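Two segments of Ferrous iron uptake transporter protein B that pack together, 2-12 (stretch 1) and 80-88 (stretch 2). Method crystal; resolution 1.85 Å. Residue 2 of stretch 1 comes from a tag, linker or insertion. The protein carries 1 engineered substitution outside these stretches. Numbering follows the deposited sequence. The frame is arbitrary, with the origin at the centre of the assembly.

Stretch 1, residues 2-12: SMTEIALIGNP
Stretch 2 80-88: RADSILNVV

The strongest polar contacts begin at Asp82, just before the second of two parallel strands. Glu5 N donates to Asp82 OD2 at 2.7 Å with an N-H...O angle of 177°, essentially linear. Asp82 lies just before the second strand; its CA-to-CB bond points toward the first stretch, and chi1 of -62° (m) with chi2 of -68° brings OD2 onto the Glu5 amide. The reverse bond closes the pair: Asp82 N donates to Glu5 O at 2.8 Å, more bent at 142°. Glu5 O also accepts from Ser83 N, a longer bond of 3.3 Å at 148°, so one carbonyl serves two consecutive amides where the chain, with Asp82 at phi/psi -81/-33, turns into the strand.

From there a regular parallel ladder follows, in which the odd residues of stretch 1 do the bonding. Ala7 N donates to Ser83 O (2.9 Å, 164°), and Ala7 O accepts from Leu85 N (2.7 Å, 161°). Ile9 N donates to Leu85 O (3.1 Å, 162°), and Ile9 O accepts from Val87 N (2.8 Å, 151°). The alternation fixes the register as Ile6 beside Ser83, Ala7 beside Ile84, Leu8 beside Leu85 and Ile9 beside Asn86, with CA-CA distances of 4.7 to 5.1 Å. The strand axes run in the same sense at 28° and approach to 4.5 Å. Backbone angles are extended, from -82/118 at Ala7 to -151/150 at Ile9. CA-H...O contacts fill in between the amide bonds, such as Leu8 CA to Leu85 O at 3.3 Å (152°) and Asn86 CA to Ile9 O at 3.2 Å (145°).

Asn86 adds a side-chain bond to this ladder. With chi1 at 177° (t) and chi2 at -155°, its ND2 donates to Ile9 O at 3.1 Å and 166°, giving that carbonyl a second donor beside Val87 N. Beyond it, Gly10 is almost fully extended (-177/179), and its CA lies 3.4 Å from Val87 O. An ideal CB on Gly10 would fall 2.2 Å from Val87 O, a clash. Asn11 N is 4.2 Å from Val87 O, and a water bridges them: it accepts from Asn11 N at 2.7 Å and donates to Val87 O at 2.6 Å.

Apolar packing follows the two faces of the sheet. On the face carrying Ile6, Leu8, Leu85 and Val87, Ile6 (chi1 m, chi2 t) brings CG2 to 3.6 Å from Leu85 CB. Leu8 (t, p) reaches across with CD1, 3.8 Å from Leu85 CG and 3.6 Å from Val87 CG2; Leu85 is also t, p and Val87 is t. On the face carrying Ala7, Ile9 and Ile84, Ile9 CG2 meets Ile84 CG2 at 3.9 Å, with Ile9 t, t and Ile84 m, t. Nearer the start of the ladder, Ala7 CB lies 4.0 Å from Ala81 CB. Together the stretches bury 623 Å², both sides summed.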

# COMPACT_ATOMS: atom_id res chain seq x y z
N SER A 2 -2.88 24.93 -0.55
CA SER A 2 -2.05 23.69 -0.56
C SER A 2 -2.67 22.61 -1.46
O SER A 2 -3.86 22.31 -1.38
CB SER A 2 -1.90 23.15 0.86
OG SER A 2 -1.10 21.98 0.88
N MET A 3 -1.83 22.04 -2.32
CA MET A 3 -2.24 20.97 -3.23
C MET A 3 -2.52 19.68 -2.45
O MET A 3 -1.78 19.35 -1.52
CB MET A 3 -1.11 20.71 -4.23
CG MET A 3 -1.49 19.88 -5.45
SD MET A 3 -2.02 20.89 -6.85
CE MET A 3 -0.46 21.61 -7.40
N THR A 4 -3.59 18.95 -2.80
CA THR A 4 -3.77 17.58 -2.26
C THR A 4 -2.95 16.65 -3.16
O THR A 4 -3.19 16.58 -4.36
CB THR A 4 -5.23 17.16 -2.16
OG1 THR A 4 -5.92 18.02 -1.25
CG2 THR A 4 -5.36 15.74 -1.60
N GLU A 5 -1.97 15.96 -2.58
CA GLU A 5 -1.09 15.07 -3.32
C GLU A 5 -1.58 13.65 -3.18
O GLU A 5 -1.62 13.12 -2.06
CB GLU A 5 0.33 15.17 -2.77
CG GLU A 5 1.38 14.64 -3.70
CD GLU A 5 1.63 15.56 -4.88
OE1 GLU A 5 2.26 15.11 -5.85
OE2 GLU A 5 1.19 16.73 -4.84
N ILE A 6 -1.95 13.05 -4.30
CA ILE A 6 -2.51 11.71 -4.35
C ILE A 6 -1.50 10.79 -5.03
O ILE A 6 -1.25 10.94 -6.23
CB ILE A 6 -3.85 11.69 -5.10
CG1 ILE A 6 -4.86 12.64 -4.43
CG2 ILE A 6 -4.40 10.26 -5.15
CD1 ILE A 6 -6.22 12.74 -5.11
N ALA A 7 -0.95 9.83 -4.28
CA ALA A 7 -0.01 8.86 -4.83
C ALA A 7 -0.77 7.73 -5.53
O ALA A 7 -1.52 7.01 -4.88
CB ALA A 7 0.90 8.29 -3.72
N LEU A 8 -0.56 7.57 -6.83
CA LEU A 8 -1.19 6.51 -7.63
C LEU A 8 -0.23 5.33 -7.74
O LEU A 8 0.89 5.47 -8.22
CB LEU A 8 -1.53 7.06 -9.02
CG LEU A 8 -2.36 6.19 -9.95
CD1 LEU A 8 -3.79 6.14 -9.46
CD2 LEU A 8 -2.31 6.72 -11.38
N ILE A 9 -0.66 4.15 -7.28
CA ILE A 9 0.19 2.97 -7.33
C ILE A 9 -0.61 1.68 -7.46
O ILE A 9 -1.75 1.57 -7.00
CB ILE A 9 1.16 2.94 -6.10
CG1 ILE A 9 2.19 1.82 -6.21
CG2 ILE A 9 0.38 2.81 -4.80
CD1 ILE A 9 3.33 1.97 -5.20
N GLY A 10 -0.01 0.70 -8.10
CA GLY A 10 -0.61 -0.62 -8.25
C GLY A 10 0.38 -1.52 -8.95
O GLY A 10 1.50 -1.09 -9.29
N ASN A 11 -0.03 -2.77 -9.15
CA ASN A 11 0.77 -3.74 -9.87
C ASN A 11 0.93 -3.32 -11.33
O ASN A 11 0.08 -2.61 -11.89
CB ASN A 11 0.08 -5.10 -9.92
CG ASN A 11 -0.04 -5.82 -8.58
OD1 ASN A 11 -0.65 -6.89 -8.56
ND2 ASN A 11 0.53 -5.30 -7.49
N PRO A 12 2.02 -3.78 -11.97
CA PRO A 12 2.10 -3.72 -13.43
C PRO A 12 0.87 -4.33 -14.07
O PRO A 12 0.34 -5.34 -13.58
CB PRO A 12 3.32 -4.59 -13.75
CG PRO A 12 4.18 -4.42 -12.54
CD PRO A 12 3.23 -4.39 -11.39
N ARG A 80 4.90 12.92 2.20
CA ARG A 80 4.54 13.99 1.25
C ARG A 80 3.18 13.73 0.60
O ARG A 80 2.52 14.67 0.16
CB ARG A 80 5.60 14.14 0.16
N ALA A 81 2.77 12.47 0.51
CA ALA A 81 1.45 12.13 -0.02
C ALA A 81 0.35 12.30 1.02
O ALA A 81 0.49 11.86 2.16
CB ALA A 81 1.46 10.69 -0.55
N ASP A 82 -0.75 12.93 0.63
CA ASP A 82 -1.93 13.06 1.47
C ASP A 82 -2.78 11.80 1.42
O ASP A 82 -3.40 11.47 2.41
CB ASP A 82 -2.77 14.25 1.02
CG ASP A 82 -2.01 15.57 1.16
OD1 ASP A 82 -1.74 15.97 2.30
OD2 ASP A 82 -1.69 16.18 0.14
N SER A 83 -2.79 11.12 0.28
CA SER A 83 -3.64 9.96 0.00
C SER A 83 -2.90 8.98 -0.89
O SER A 83 -2.05 9.39 -1.67
CB SER A 83 -4.91 10.44 -0.73
OG SER A 83 -5.43 9.45 -1.61
N ILE A 84 -3.20 7.69 -0.75
CA ILE A 84 -2.75 6.68 -1.71
C ILE A 84 -3.99 6.24 -2.49
O ILE A 84 -4.97 5.84 -1.87
CB ILE A 84 -2.14 5.45 -1.03
CG1 ILE A 84 -0.81 5.79 -0.36
CG2 ILE A 84 -1.87 4.34 -2.06
CD1 ILE A 84 -0.24 4.62 0.45
N LEU A 85 -3.93 6.32 -3.82
CA LEU A 85 -4.97 5.79 -4.71
C LEU A 85 -4.38 4.52 -5.32
O LEU A 85 -3.48 4.56 -6.18
CB LEU A 85 -5.39 6.81 -5.77
CG LEU A 85 -6.49 6.38 -6.74
CD1 LEU A 85 -7.75 5.84 -6.07
CD2 LEU A 85 -6.86 7.57 -7.64
N ASN A 86 -4.88 3.39 -4.84
CA ASN A 86 -4.33 2.07 -5.13
C ASN A 86 -5.16 1.46 -6.26
O ASN A 86 -6.34 1.16 -6.06
CB ASN A 86 -4.35 1.22 -3.84
CG ASN A 86 -3.88 -0.22 -4.01
OD1 ASN A 86 -4.26 -1.10 -3.23
ND2 ASN A 86 -3.05 -0.46 -5.02
N VAL A 87 -4.54 1.29 -7.43
CA VAL A 87 -5.19 0.66 -8.60
C VAL A 87 -5.02 -0.85 -8.46
O VAL A 87 -3.89 -1.36 -8.40
CB VAL A 87 -4.59 1.17 -9.94
CG1 VAL A 87 -5.28 0.52 -11.14
CG2 VAL A 87 -4.69 2.69 -10.01
N VAL A 88 -6.15 -1.55 -8.40
CA VAL A 88 -6.21 -3.00 -8.21
C VAL A 88 -6.97 -3.65 -9.37
O VAL A 88 -8.07 -3.24 -9.71
CB VAL A 88 -6.92 -3.32 -6.87
CG1 VAL A 88 -7.29 -4.81 -6.73
CG2 VAL A 88 -6.04 -2.85 -5.69
O HOH W 1 -2.49 -3.53 -8.19